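Local coordinates for protein MATE family efflux transporter (Vibrio cholerae, PDB 6IDP) that probably expels drugs and other foreign compounds from the bacterial cell, using an inward flow of protons as its driving force, at residues S76-I79 against E85-K88; G91-V96 against T231-I236; N157-L162 against R214-Y219; P292-M297 against N374-S379; S152-N157 against P209-R214. All blocks are in the same frame, centred on the assembly; numbering follows the deposited sequence.

Interaction 1: residues S76-I79 against E85-K88; sequences SRAI and EYAK. With OLC ((2R)-2,3-dihydroxypropyl (9Z)-octadec-9-enoate), chain J.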
# COMPACT_ATOMS: atom_id res chain seq x y z
N SER A 76 -2.94 1.34 18.83
CA SER A 76 -1.73 1.98 19.35
C SER A 76 -2.09 3.13 20.29
O SER A 76 -1.43 3.33 21.31
CB SER A 76 -0.83 2.48 18.22
OG SER A 76 -1.44 3.51 17.46
N ARG A 77 -3.14 3.87 19.96
CA ARG A 77 -3.60 4.95 20.83
C ARG A 77 -4.10 4.40 22.16
O ARG A 77 -3.81 4.96 23.22
CB ARG A 77 -4.71 5.76 20.15
CG ARG A 77 -5.17 6.95 20.96
CD ARG A 77 -6.09 7.84 20.15
NE ARG A 77 -6.52 9.01 20.92
CZ ARG A 77 -7.14 10.06 20.39
NH1 ARG A 77 -7.40 10.10 19.09
NH2 ARG A 77 -7.49 11.08 21.17
N ALA A 78 -4.84 3.29 22.11
CA ALA A 78 -5.32 2.64 23.33
C ALA A 78 -4.15 2.22 24.22
O ALA A 78 -4.21 2.35 25.44
CB ALA A 78 -6.19 1.44 22.99
N ILE A 79 -3.09 1.71 23.60
CA ILE A 79 -1.90 1.32 24.34
C ILE A 79 -1.25 2.54 24.99
O ILE A 79 -0.88 2.50 26.17
CB ILE A 79 -0.86 0.62 23.44
CG1 ILE A 79 -1.46 -0.66 22.85
CG2 ILE A 79 0.40 0.30 24.23
CD1 ILE A 79 -0.55 -1.36 21.87
N GLU A 85 -5.97 -4.01 28.56
CA GLU A 85 -6.98 -5.03 28.29
C GLU A 85 -7.75 -4.70 27.01
O GLU A 85 -7.95 -5.56 26.15
CB GLU A 85 -7.94 -5.15 29.47
CG GLU A 85 -9.03 -6.20 29.28
CD GLU A 85 -8.49 -7.62 29.26
OE1 GLU A 85 -9.13 -8.49 28.64
OE2 GLU A 85 -7.43 -7.86 29.87
N TYR A 86 -8.18 -3.45 26.90
CA TYR A 86 -8.99 -3.01 25.78
C TYR A 86 -8.24 -3.13 24.45
O TYR A 86 -8.83 -3.49 23.43
CB TYR A 86 -9.45 -1.56 26.00
CG TYR A 86 -10.18 -0.94 24.84
CD1 TYR A 86 -11.38 -1.47 24.38
CD2 TYR A 86 -9.67 0.18 24.20
CE1 TYR A 86 -12.05 -0.89 23.31
CE2 TYR A 86 -10.33 0.77 23.14
CZ TYR A 86 -11.52 0.22 22.70
OH TYR A 86 -12.17 0.80 21.64
N ALA A 87 -6.94 -2.85 24.47
CA ALA A 87 -6.13 -2.91 23.26
C ALA A 87 -6.03 -4.33 22.71
O ALA A 87 -6.10 -4.54 21.50
CB ALA A 87 -4.74 -2.35 23.53
N LYS A 88 -5.86 -5.32 23.59
CA LYS A 88 -5.71 -6.70 23.13
C LYS A 88 -7.06 -7.34 22.82
O LYS A 88 -7.13 -8.29 22.05
CB LYS A 88 -4.94 -7.54 24.15
CG LYS A 88 -5.67 -7.82 25.44
CD LYS A 88 -4.84 -8.78 26.29
CE LYS A 88 -5.56 -9.14 27.57
NZ LYS A 88 -4.81 -10.17 28.35
C18 OLC J . -10.99 1.38 29.22
C17 OLC J . -11.88 2.09 28.23
C16 OLC J . -11.88 1.35 26.91
C15 OLC J . -12.70 2.11 25.89
C13 OLC J . -12.80 4.16 24.51
C14 OLC J . -11.97 3.38 25.51
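A78 and A87 meet through their methyl groups, and because neither side chain is longer than that the backbones can draw close: the CA atoms of A78 and A87 lie 5.6 Å apart. The two CB atoms, 4.1 Å from each other, point across the contact. On one flank I79 bears on the same alanine, its CG1 standing 3.8 Å from A87 CB. In I79, chi1 -61° puts CG1 beside the backbone N and CG2 anti to it, and it is CG1 that reaches the alanine. The segments belong to helices 54-80 and 84-111, which follow one another through a very short turn, and the alanine pair packs the base of this helical hairpin. Y86 completes the contact. Its CG is anti to the backbone N (chi1 174°), a swing that brings the ring back toward the first helix and sets CD2 3.9 Å from A78 CB, approached obliquely. Over one face of the ring runs the acyl chain of a bound monoolein lipid, whose C16 is 3.5 Å from Y86 CG, offset toward the rim; aromatic carbons thus separate the alanine from the lipid tail. On the second helix K88 extends its chain toward E85, but the salt bridge is long, with K88 NZ 3.8 Å from E85 OE2. The I79 side chain also packs on N157, just past the end of helix 124-156.

Interaction 2: residues G91-V96 against T231-I236; sequences GGLVIV and TALGHI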
# COMPACT_ATOMS: atom_id res chain seq x y z
N GLY A 91 -7.53 -6.31 19.36
CA GLY A 91 -6.72 -7.15 18.50
C GLY A 91 -7.47 -8.39 18.08
O GLY A 91 -7.45 -8.78 16.91
N GLY A 92 -8.15 -9.01 19.04
CA GLY A 92 -9.00 -10.15 18.76
C GLY A 92 -10.18 -9.78 17.87
O GLY A 92 -10.54 -10.53 16.97
N LEU A 93 -10.77 -8.61 18.13
CA LEU A 93 -11.94 -8.16 17.37
C LEU A 93 -11.59 -7.93 15.90
O LEU A 93 -12.38 -8.27 15.01
CB LEU A 93 -12.52 -6.88 17.97
CG LEU A 93 -13.74 -6.30 17.25
CD1 LEU A 93 -14.92 -7.27 17.31
CD2 LEU A 93 -14.13 -4.94 17.81
N VAL A 94 -10.42 -7.36 15.65
CA VAL A 94 -9.96 -7.09 14.29
C VAL A 94 -9.78 -8.38 13.49
O VAL A 94 -10.20 -8.46 12.33
CB VAL A 94 -8.64 -6.30 14.30
CG1 VAL A 94 -8.02 -6.27 12.90
CG2 VAL A 94 -8.87 -4.89 14.81
N ILE A 95 -9.16 -9.37 14.11
CA ILE A 95 -8.97 -10.68 13.49
C ILE A 95 -10.31 -11.30 13.10
O ILE A 95 -10.45 -11.86 12.01
CB ILE A 95 -8.20 -11.64 14.43
CG1 ILE A 95 -6.80 -11.09 14.73
CG2 ILE A 95 -8.09 -13.02 13.81
CD1 ILE A 95 -5.95 -10.87 13.49
N VAL A 96 -11.29 -11.19 13.98
CA VAL A 96 -12.62 -11.74 13.74
C VAL A 96 -13.35 -10.97 12.63
O VAL A 96 -13.93 -11.58 11.73
CB VAL A 96 -13.46 -11.74 15.03
CG1 VAL A 96 -14.92 -12.03 14.73
CG2 VAL A 96 -12.91 -12.76 16.02
N THR A 231 -17.51 1.22 16.04
CA THR A 231 -17.64 2.62 15.66
C THR A 231 -16.27 3.29 15.58
O THR A 231 -16.00 4.06 14.66
CB THR A 231 -18.54 3.39 16.65
OG1 THR A 231 -19.84 2.78 16.68
CG2 THR A 231 -18.67 4.85 16.25
N ALA A 232 -15.42 2.99 16.55
CA ALA A 232 -14.07 3.55 16.58
C ALA A 232 -13.26 3.06 15.38
O ALA A 232 -12.60 3.86 14.71
CB ALA A 232 -13.37 3.19 17.88
N LEU A 233 -13.31 1.76 15.12
CA LEU A 233 -12.60 1.19 13.99
C LEU A 233 -13.17 1.71 12.67
O LEU A 233 -12.42 2.09 11.77
CB LEU A 233 -12.65 -0.34 14.03
CG LEU A 233 -11.83 -1.02 15.12
CD1 LEU A 233 -12.19 -2.50 15.24
CD2 LEU A 233 -10.33 -0.86 14.86
N GLY A 234 -14.49 1.73 12.57
CA GLY A 234 -15.18 2.13 11.35
C GLY A 234 -14.95 3.58 10.97
O GLY A 234 -14.94 3.92 9.78
N HIS A 235 -14.77 4.44 11.97
CA HIS A 235 -14.50 5.86 11.75
C HIS A 235 -13.25 6.09 10.92
O HIS A 235 -13.15 7.08 10.18
CB HIS A 235 -14.38 6.59 13.08
CG HIS A 235 -13.96 8.02 12.95
ND1 HIS A 235 -14.79 9.00 12.43
CD2 HIS A 235 -12.80 8.64 13.26
CE1 HIS A 235 -14.15 10.16 12.43
NE2 HIS A 235 -12.94 9.97 12.93
N ILE A 236 -12.28 5.19 11.05
CA ILE A 236 -11.04 5.28 10.29
C ILE A 236 -11.14 4.48 9.00
O ILE A 236 -10.79 4.95 7.92
CB ILE A 236 -9.83 4.77 11.09
CG1 ILE A 236 -9.78 5.39 12.49
CG2 ILE A 236 -8.54 5.02 10.33
CD1 ILE A 236 -9.19 6.78 12.52
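L93, V94 and L233 form a small, buried and wholly apolar contact between helix 84-111 and helix 226-259, two helices brought together from distant parts of the chain. Reach comes from the side chains, since the nearest CA atoms, those of V94 and L233, are 8.7 Å apart. A single methyl does the work on one side: L233 CD1 lies 4.0 Å from L93 CD2 and 4.1 Å from V94 CG2. With L93 CG anti to its backbone nitrogen (chi1 180°), that leucine extends toward its partner, and the two leucines run alongside one another in opposite senses, meeting at one methyl each. V94 comes in at a slant and offers the methyl that lies beside its own backbone N. In the MATE fold, an all-helical bundle built from two related halves, this contact joins two helices more than 130 residues apart in the chain. Here a third helix, 54-80, shares the interface, for T71 touches V94 and V74 touches L233. Further along the same turn of helix 226-259, I236 also packs on helix 54-80, while the carbonyl of H235 accepts a hydrogen bond from S379 OG. On helix 84-111, L93 also rests against W221 in the loop that precedes helix 226-259.

Interaction 3: residues N157-L162 against R214-Y219; sequences NGNTLL and RQWTSY. With OLC ((2R)-2,3-dihydroxypropyl (9Z)-octadec-9-enoate), chain C.
N157 lays its side-chain amide flat against the indole of W216, the two planes only 15° apart. A chi1 of -75° sets N157 CG anti to the carbonyl carbon and beside the backbone N, which carries the amide over the indole. N157 CB sits over the five-membered ring, 3.7 Å from the centroid of that W216 ring, in a CH-pi arrangement, while OD1 of N157 lies above the same face, 3.1 Å from W216 CD1. The approach of OD1 to NE1 is not a hydrogen bond, because the N-H lies in the ring plane. N159 comes next: its side chain runs across the indole, the amide plane turned 63° from the ring, with N159 CB 3.7 Å from W216 CH2. On the opposite face of the indole R214 CB packs toward the rim; farther out along its extended chain, R214 NH1 lies 3.5 Å from L162 CD2. Two helix ends position these groups. Helix 124-156 closes in a Schellman motif, with G158 at positive phi, and helix 189-213 in another at Q215, so the backbone turns sharply at both places, and W216, just after the second turn, lies against N157, at the end of the first helix. N159 OD1 caps helix 161-184, accepting from L162 N at 2.9 Å in a nearly straight bond in the carbonyl plane. The V153 carbonyl holds N157 ND2, and a water that accepts from N157 ND2 links that nitrogen to the W216 carbonyl. Y219 O lies 3.3 Å from C24 of a bound monoolein.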
# COMPACT_ATOMS: atom_id res chain seq x y z
N ASN A 157 1.21 -2.77 18.12
CA ASN A 157 1.90 -2.96 19.39
C ASN A 157 3.39 -2.60 19.30
O ASN A 157 4.19 -3.04 20.13
CB ASN A 157 1.74 -4.40 19.87
CG ASN A 157 0.36 -4.68 20.43
OD1 ASN A 157 0.15 -4.64 21.64
ND2 ASN A 157 -0.59 -4.96 19.54
N GLY A 158 3.75 -1.83 18.28
CA GLY A 158 5.09 -1.29 18.16
C GLY A 158 6.15 -2.27 17.67
O GLY A 158 7.33 -2.10 17.96
N ASN A 159 5.73 -3.29 16.94
CA ASN A 159 6.67 -4.27 16.42
C ASN A 159 6.58 -4.39 14.90
O ASN A 159 5.56 -4.83 14.37
CB ASN A 159 6.43 -5.64 17.07
CG ASN A 159 7.49 -6.67 16.69
OD1 ASN A 159 7.76 -6.90 15.52
ND2 ASN A 159 8.09 -7.29 17.70
N THR A 160 7.65 -4.00 14.22
CA THR A 160 7.74 -4.13 12.76
C THR A 160 8.74 -5.21 12.35
O THR A 160 8.71 -5.70 11.22
CB THR A 160 8.14 -2.80 12.10
OG1 THR A 160 9.36 -2.32 12.67
CG2 THR A 160 7.05 -1.76 12.29
N LEU A 161 9.63 -5.58 13.27
CA LEU A 161 10.67 -6.56 12.98
C LEU A 161 10.07 -7.92 12.63
O LEU A 161 10.50 -8.56 11.67
CB LEU A 161 11.62 -6.70 14.18
CG LEU A 161 12.83 -7.63 13.99
CD1 LEU A 161 13.66 -7.19 12.80
CD2 LEU A 161 13.68 -7.67 15.25
N LEU A 162 9.08 -8.35 13.40
CA LEU A 162 8.46 -9.65 13.17
C LEU A 162 7.66 -9.71 11.86
O LEU A 162 7.85 -10.65 11.08
CB LEU A 162 7.56 -10.03 14.36
CG LEU A 162 6.86 -11.39 14.31
CD1 LEU A 162 7.86 -12.52 14.14
CD2 LEU A 162 6.03 -11.59 15.57
N ARG A 214 2.38 -12.98 23.39
CA ARG A 214 2.64 -11.61 23.82
C ARG A 214 1.36 -10.93 24.29
O ARG A 214 1.38 -9.76 24.69
CB ARG A 214 3.29 -10.81 22.70
CG ARG A 214 4.69 -11.26 22.34
CD ARG A 214 5.24 -10.45 21.18
NE ARG A 214 6.63 -10.77 20.90
CZ ARG A 214 7.03 -11.51 19.87
NH1 ARG A 214 6.15 -12.01 19.02
NH2 ARG A 214 8.33 -11.74 19.69
N GLN A 215 0.26 -11.67 24.23
CA GLN A 215 -1.05 -11.20 24.68
C GLN A 215 -1.49 -9.95 23.93
O GLN A 215 -1.98 -8.99 24.53
CB GLN A 215 -1.05 -10.96 26.19
CG GLN A 215 -0.98 -12.24 27.01
CD GLN A 215 -0.78 -11.99 28.49
OE1 GLN A 215 -1.11 -10.92 29.00
NE2 GLN A 215 -0.23 -12.98 29.18
N TRP A 216 -1.30 -9.96 22.61
CA TRP A 216 -1.72 -8.85 21.77
C TRP A 216 -3.12 -9.08 21.22
O TRP A 216 -3.71 -8.20 20.59
CB TRP A 216 -0.72 -8.66 20.62
CG TRP A 216 0.60 -8.12 21.09
CD1 TRP A 216 0.89 -7.62 22.33
CD2 TRP A 216 1.81 -8.04 20.33
NE1 TRP A 216 2.20 -7.22 22.38
CE2 TRP A 216 2.79 -7.47 21.17
CE3 TRP A 216 2.16 -8.40 19.03
CZ2 TRP A 216 4.10 -7.24 20.74
CZ3 TRP A 216 3.46 -8.17 18.61
CH2 TRP A 216 4.41 -7.60 19.46
N THR A 217 -3.65 -10.28 21.46
CA THR A 217 -5.02 -10.61 21.13
C THR A 217 -5.71 -11.28 22.30
O THR A 217 -5.08 -12.05 23.04
CB THR A 217 -5.12 -11.53 19.90
OG1 THR A 217 -4.28 -12.67 20.09
CG2 THR A 217 -4.70 -10.80 18.63
N SER A 218 -6.99 -11.00 22.48
CA SER A 218 -7.79 -11.67 23.50
C SER A 218 -9.18 -11.96 22.98
O SER A 218 -9.73 -11.19 22.20
CB SER A 218 -7.88 -10.82 24.77
OG SER A 218 -8.79 -11.40 25.69
N TYR A 219 -9.76 -13.08 23.41
CA TYR A 219 -11.11 -13.42 23.01
C TYR A 219 -12.03 -13.49 24.23
O TYR A 219 -13.07 -14.15 24.21
CB TYR A 219 -11.11 -14.72 22.21
CG TYR A 219 -10.41 -14.54 20.89
CD1 TYR A 219 -11.05 -13.94 19.82
CD2 TYR A 219 -9.08 -14.91 20.73
CE1 TYR A 219 -10.41 -13.74 18.62
CE2 TYR A 219 -8.42 -14.72 19.53
CZ TYR A 219 -9.09 -14.13 18.47
OH TYR A 219 -8.45 -13.94 17.28
C10 OLC C . -14.67 -16.83 12.44
C9 OLC C . -14.71 -16.78 13.79
C11 OLC C . -15.45 -17.88 11.68
C8 OLC C . -15.53 -17.78 14.57
C24 OLC C . -15.83 -15.44 25.41
C12 OLC C . -14.83 -18.07 10.32
C7 OLC C . -15.03 -17.82 16.00
C13 OLC C . -14.77 -16.75 9.60
C6 OLC C . -16.18 -17.55 16.94
C14 OLC C . -14.01 -16.91 8.30
C5 OLC C . -16.53 -16.07 16.92
C4 OLC C . -15.53 -15.30 17.75
C3 OLC C . -16.23 -14.55 18.86
C2 OLC C . -16.24 -15.40 20.12
C21 OLC C . -16.29 -13.86 23.56
C1 OLC C . -15.94 -14.53 21.33
C22 OLC C . -16.76 -14.36 24.91
O19 OLC C . -15.27 -13.52 21.20
O25 OLC C . -16.44 -16.17 26.44
O23 OLC C . -16.77 -13.29 25.82
O20 OLC C . -16.43 -14.88 22.60
O HOH W 1 -3.57 -5.68 20.41

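Interaction 4: residues P292-M297 against N374-S379; sequences PMIGRM and NALGKS
G295 and A375 bring their backbones to within 5.2 Å, measured between CA atoms, and G295 brings bare backbone to the contact, its CA lying 3.8 Å from A375 O. The segment 292-297 is helical but kinked at P292, whose nitrogen carries no hydrogen and makes no bond to the preceding turn. The facing segment holds the very end of helix 360-375: G377 takes a positive phi of 80° and its N bonds to N374 O at 2.9 Å, part of a Schellman motif that stops the helix, and K378 already serves as N-cap of helix 379-435. Residues 376-378 thus separate helix 360-375 from helix 379-435, and the contact takes in the last residue of the helix, A375, and the first of the linker, L376. I294 supplies the main side chain. Its CB lies 3.8 Å from A375 CB, and its CG2 methyl, set anti to the backbone N by a chi1 of -61°, is 3.7 Å from L376 CD2 as well as 3.9 Å from A375 CB. The longer CG1 arm leads away from this partner; elsewhere I294 packs on V310 of helix 303-330. L376 starts out to one side, but with CG placed beside its backbone N the branched end returns to I294 at an angle. Beyond this apolar patch the G377 carbonyl receives a weak hydrogen bond from H235 NE2 of helix 226-259.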
# COMPACT_ATOMS: atom_id res chain seq x y z
N PRO A 292 2.08 3.68 13.90
CA PRO A 292 1.98 3.15 15.27
C PRO A 292 2.69 4.03 16.29
O PRO A 292 2.21 4.18 17.41
CB PRO A 292 2.67 1.79 15.18
CG PRO A 292 2.69 1.45 13.74
CD PRO A 292 2.75 2.74 13.00
N MET A 293 3.83 4.60 15.91
CA MET A 293 4.57 5.49 16.78
C MET A 293 3.73 6.72 17.12
O MET A 293 3.64 7.12 18.28
CB MET A 293 5.90 5.92 16.13
CG MET A 293 6.79 4.76 15.72
SD MET A 293 8.30 5.29 14.87
CE MET A 293 9.25 5.98 16.23
N ILE A 294 3.12 7.31 16.10
CA ILE A 294 2.28 8.49 16.28
C ILE A 294 1.06 8.19 17.15
O ILE A 294 0.75 8.95 18.07
CB ILE A 294 1.80 9.06 14.92
CG1 ILE A 294 2.99 9.49 14.06
CG2 ILE A 294 0.86 10.24 15.14
CD1 ILE A 294 3.79 10.62 14.66
N GLY A 295 0.39 7.08 16.86
CA GLY A 295 -0.80 6.69 17.59
C GLY A 295 -0.54 6.46 19.07
O GLY A 295 -1.31 6.92 19.92
N ARG A 296 0.54 5.75 19.37
CA ARG A 296 0.91 5.50 20.76
C ARG A 296 1.25 6.80 21.48
O ARG A 296 0.86 6.99 22.64
CB ARG A 296 2.09 4.53 20.84
CG ARG A 296 2.32 3.96 22.24
CD ARG A 296 3.75 3.44 22.42
NE ARG A 296 4.74 4.49 22.16
CZ ARG A 296 5.06 5.44 23.03
NH1 ARG A 296 4.47 5.50 24.22
NH2 ARG A 296 5.97 6.35 22.70
N MET A 297 1.97 7.68 20.80
CA MET A 297 2.38 8.95 21.40
C MET A 297 1.17 9.84 21.68
O MET A 297 1.12 10.53 22.70
CB MET A 297 3.38 9.68 20.50
CG MET A 297 4.80 9.11 20.56
SD MET A 297 5.98 9.96 19.49
CE MET A 297 5.04 10.06 17.98
N ASN A 374 -4.39 9.83 9.58
CA ASN A 374 -5.09 8.63 10.03
C ASN A 374 -4.63 8.19 11.42
O ASN A 374 -5.45 7.79 12.25
CB ASN A 374 -4.88 7.48 9.03
CG ASN A 374 -5.77 7.59 7.81
OD1 ASN A 374 -6.95 7.92 7.91
ND2 ASN A 374 -5.22 7.29 6.64
N ALA A 375 -3.33 8.26 11.66
CA ALA A 375 -2.75 7.85 12.93
C ALA A 375 -3.27 8.69 14.10
O ALA A 375 -3.34 8.22 15.23
CB ALA A 375 -1.23 7.92 12.87
N LEU A 376 -3.63 9.94 13.81
CA LEU A 376 -4.17 10.85 14.81
C LEU A 376 -5.70 10.75 14.90
O LEU A 376 -6.33 11.51 15.62
CB LEU A 376 -3.78 12.29 14.49
CG LEU A 376 -2.29 12.66 14.59
CD1 LEU A 376 -2.03 14.00 13.93
CD2 LEU A 376 -1.83 12.67 16.04
N GLY A 377 -6.28 9.81 14.16
CA GLY A 377 -7.72 9.63 14.19
C GLY A 377 -8.47 10.63 13.33
O GLY A 377 -9.70 10.70 13.37
N LYS A 378 -7.73 11.41 12.55
CA LYS A 378 -8.34 12.38 11.64
C LYS A 378 -8.45 11.78 10.24
O LYS A 378 -7.74 12.18 9.32
CB LYS A 378 -7.52 13.67 11.62
CG LYS A 378 -7.36 14.30 13.00
CD LYS A 378 -6.38 15.46 12.98
CE LYS A 378 -6.16 16.01 14.38
NZ LYS A 378 -7.41 16.54 14.99
N SER A 379 -9.35 10.82 10.10
CA SER A 379 -9.46 10.05 8.86
C SER A 379 -10.08 10.84 7.72
O SER A 379 -9.83 10.55 6.55
CB SER A 379 -10.26 8.77 9.12
OG SER A 379 -11.51 9.06 9.70

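Interaction 5: residues S152-N157 against P209-R214; sequences SVCRAN and PKVAQR
V153, which touches V211 across this contact, presents a carbonyl whose plane is approached from opposite faces by two nitrogens of N157. From one face comes the side-chain amide: N157 ND2 lies 2.7 Å from V153 O, with a nearly linear N-H...O angle of 173° and the donor tilted 32° from the carbonyl plane. The oxygen sits almost in the plane of the N157 amide. From the other face comes the backbone, N157 N to V153 O at 3.0 Å. Two bonds grip one oxygen in the last turn of helix 124-156, and the side-chain bond orients the asparagine amide. Beside this polar end, the contact with helix 189-213 is apolar and buried. V211 works as a fork: its chi1 of 166° sets CG1 anti to the backbone N and CG2 beside it, so CG2 meets C154 SG at 3.8 Å while CG1 faces V153 CG1 at 4.3 Å, a looser touch. Between the two segments the nearest CA atoms are those of C154 and V211, 7.1 Å apart; both helices end within a few residues of this point. They are the outer two of three successive transmembrane helices of the MATE bundle, and the middle one, helix 161-184, joins in through L162, which touches both C154 and K210.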
# COMPACT_ATOMS: atom_id res chain seq x y z
N SER A 152 -0.70 -6.15 11.24
CA SER A 152 -1.22 -4.87 11.70
C SER A 152 -1.32 -4.81 13.22
O SER A 152 -1.11 -3.76 13.81
CB SER A 152 -2.58 -4.58 11.06
OG SER A 152 -2.48 -4.52 9.65
N VAL A 153 -1.65 -5.94 13.83
CA VAL A 153 -1.69 -6.02 15.29
C VAL A 153 -0.28 -5.92 15.87
O VAL A 153 -0.07 -5.23 16.87
CB VAL A 153 -2.37 -7.33 15.76
CG1 VAL A 153 -2.23 -7.50 17.27
CG2 VAL A 153 -3.84 -7.33 15.37
N CYS A 154 0.69 -6.59 15.24
CA CYS A 154 2.10 -6.48 15.64
C CYS A 154 2.57 -5.03 15.60
O CYS A 154 3.15 -4.53 16.57
CB CYS A 154 3.00 -7.31 14.73
SG CYS A 154 2.80 -9.10 14.85
N ARG A 155 2.32 -4.39 14.47
CA ARG A 155 2.72 -3.00 14.25
C ARG A 155 2.02 -2.08 15.24
O ARG A 155 2.64 -1.19 15.81
CB ARG A 155 2.42 -2.59 12.80
CG ARG A 155 3.36 -3.22 11.78
CD ARG A 155 2.92 -2.96 10.34
NE ARG A 155 2.41 -1.60 10.17
CZ ARG A 155 1.19 -1.32 9.71
NH1 ARG A 155 0.36 -2.29 9.37
NH2 ARG A 155 0.81 -0.05 9.60
N ALA A 156 0.73 -2.33 15.47
CA ALA A 156 -0.04 -1.56 16.43
C ALA A 156 0.58 -1.64 17.83
O ALA A 156 0.48 -0.70 18.61
CB ALA A 156 -1.49 -2.04 16.47
N ASN A 157 1.21 -2.77 18.12
CA ASN A 157 1.90 -2.96 19.39
C ASN A 157 3.39 -2.60 19.30
O ASN A 157 4.19 -3.04 20.13
CB ASN A 157 1.74 -4.40 19.87
CG ASN A 157 0.36 -4.68 20.43
OD1 ASN A 157 0.15 -4.64 21.64
ND2 ASN A 157 -0.59 -4.96 19.54
N PRO A 209 0.81 -17.72 17.03
CA PRO A 209 1.14 -18.07 18.42
C PRO A 209 2.03 -17.03 19.10
O PRO A 209 1.97 -16.89 20.32
CB PRO A 209 1.88 -19.41 18.28
CG PRO A 209 2.37 -19.44 16.87
CD PRO A 209 1.33 -18.72 16.08
N LYS A 210 2.84 -16.32 18.32
CA LYS A 210 3.68 -15.27 18.87
C LYS A 210 2.83 -14.09 19.35
O LYS A 210 3.08 -13.52 20.42
CB LYS A 210 4.71 -14.80 17.84
CG LYS A 210 5.93 -15.70 17.72
CD LYS A 210 6.67 -15.45 16.41
CE LYS A 210 8.09 -15.98 16.47
NZ LYS A 210 8.15 -17.40 16.91
N VAL A 211 1.81 -13.75 18.57
CA VAL A 211 0.90 -12.68 18.93
C VAL A 211 0.13 -13.04 20.21
O VAL A 211 -0.05 -12.20 21.10
CB VAL A 211 -0.08 -12.38 17.78
CG1 VAL A 211 -1.25 -11.53 18.26
CG2 VAL A 211 0.65 -11.68 16.64
N ALA A 212 -0.30 -14.29 20.30
CA ALA A 212 -1.02 -14.77 21.48
C ALA A 212 -0.13 -14.81 22.72
O ALA A 212 -0.56 -14.45 23.81
CB ALA A 212 -1.62 -16.13 21.21
N GLN A 213 1.11 -15.27 22.54
CA GLN A 213 2.07 -15.37 23.64
C GLN A 213 2.35 -14.00 24.24
O GLN A 213 2.54 -13.87 25.46
CB GLN A 213 3.37 -16.01 23.14
CG GLN A 213 4.34 -16.43 24.24
CD GLN A 213 5.21 -15.29 24.76
OE1 GLN A 213 5.54 -14.37 24.01
NE2 GLN A 213 5.57 -15.36 26.03
N ARG A 214 2.38 -12.98 23.39
CA ARG A 214 2.64 -11.61 23.82
C ARG A 214 1.36 -10.93 24.29
O ARG A 214 1.38 -9.76 24.69
CB ARG A 214 3.29 -10.81 22.70
CG ARG A 214 4.69 -11.26 22.34
CD ARG A 214 5.24 -10.45 21.18
NE ARG A 214 6.63 -10.77 20.90
CZ ARG A 214 7.03 -11.51 19.87
NH1 ARG A 214 6.15 -12.01 19.02
NH2 ARG A 214 8.33 -11.74 19.69

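In the fold
Interactions 2, 4 and 5 are buried and carried by aliphatic groups, with one cysteine sulfur in interaction 5; interaction 1 is partly buried, with a lipid chain on its tyrosine; interaction 3 lies at the surface, where amides, an indole and water take over. Interactions 3 and 5 share N157 and R214: interaction 5 joins the last turns of helices 124-156 and 189-213, and interaction 3 joins the chain that follows each of them. Helix 84-111 serves interactions 1 and 2 in turn. Loop residues of interaction 3 reach back to that helix, Q215 and W216 against K88, Y219 against V96. Interaction 4 connects with interaction 2 through S379 and H235, and its G295 packs on S76 of interaction 1.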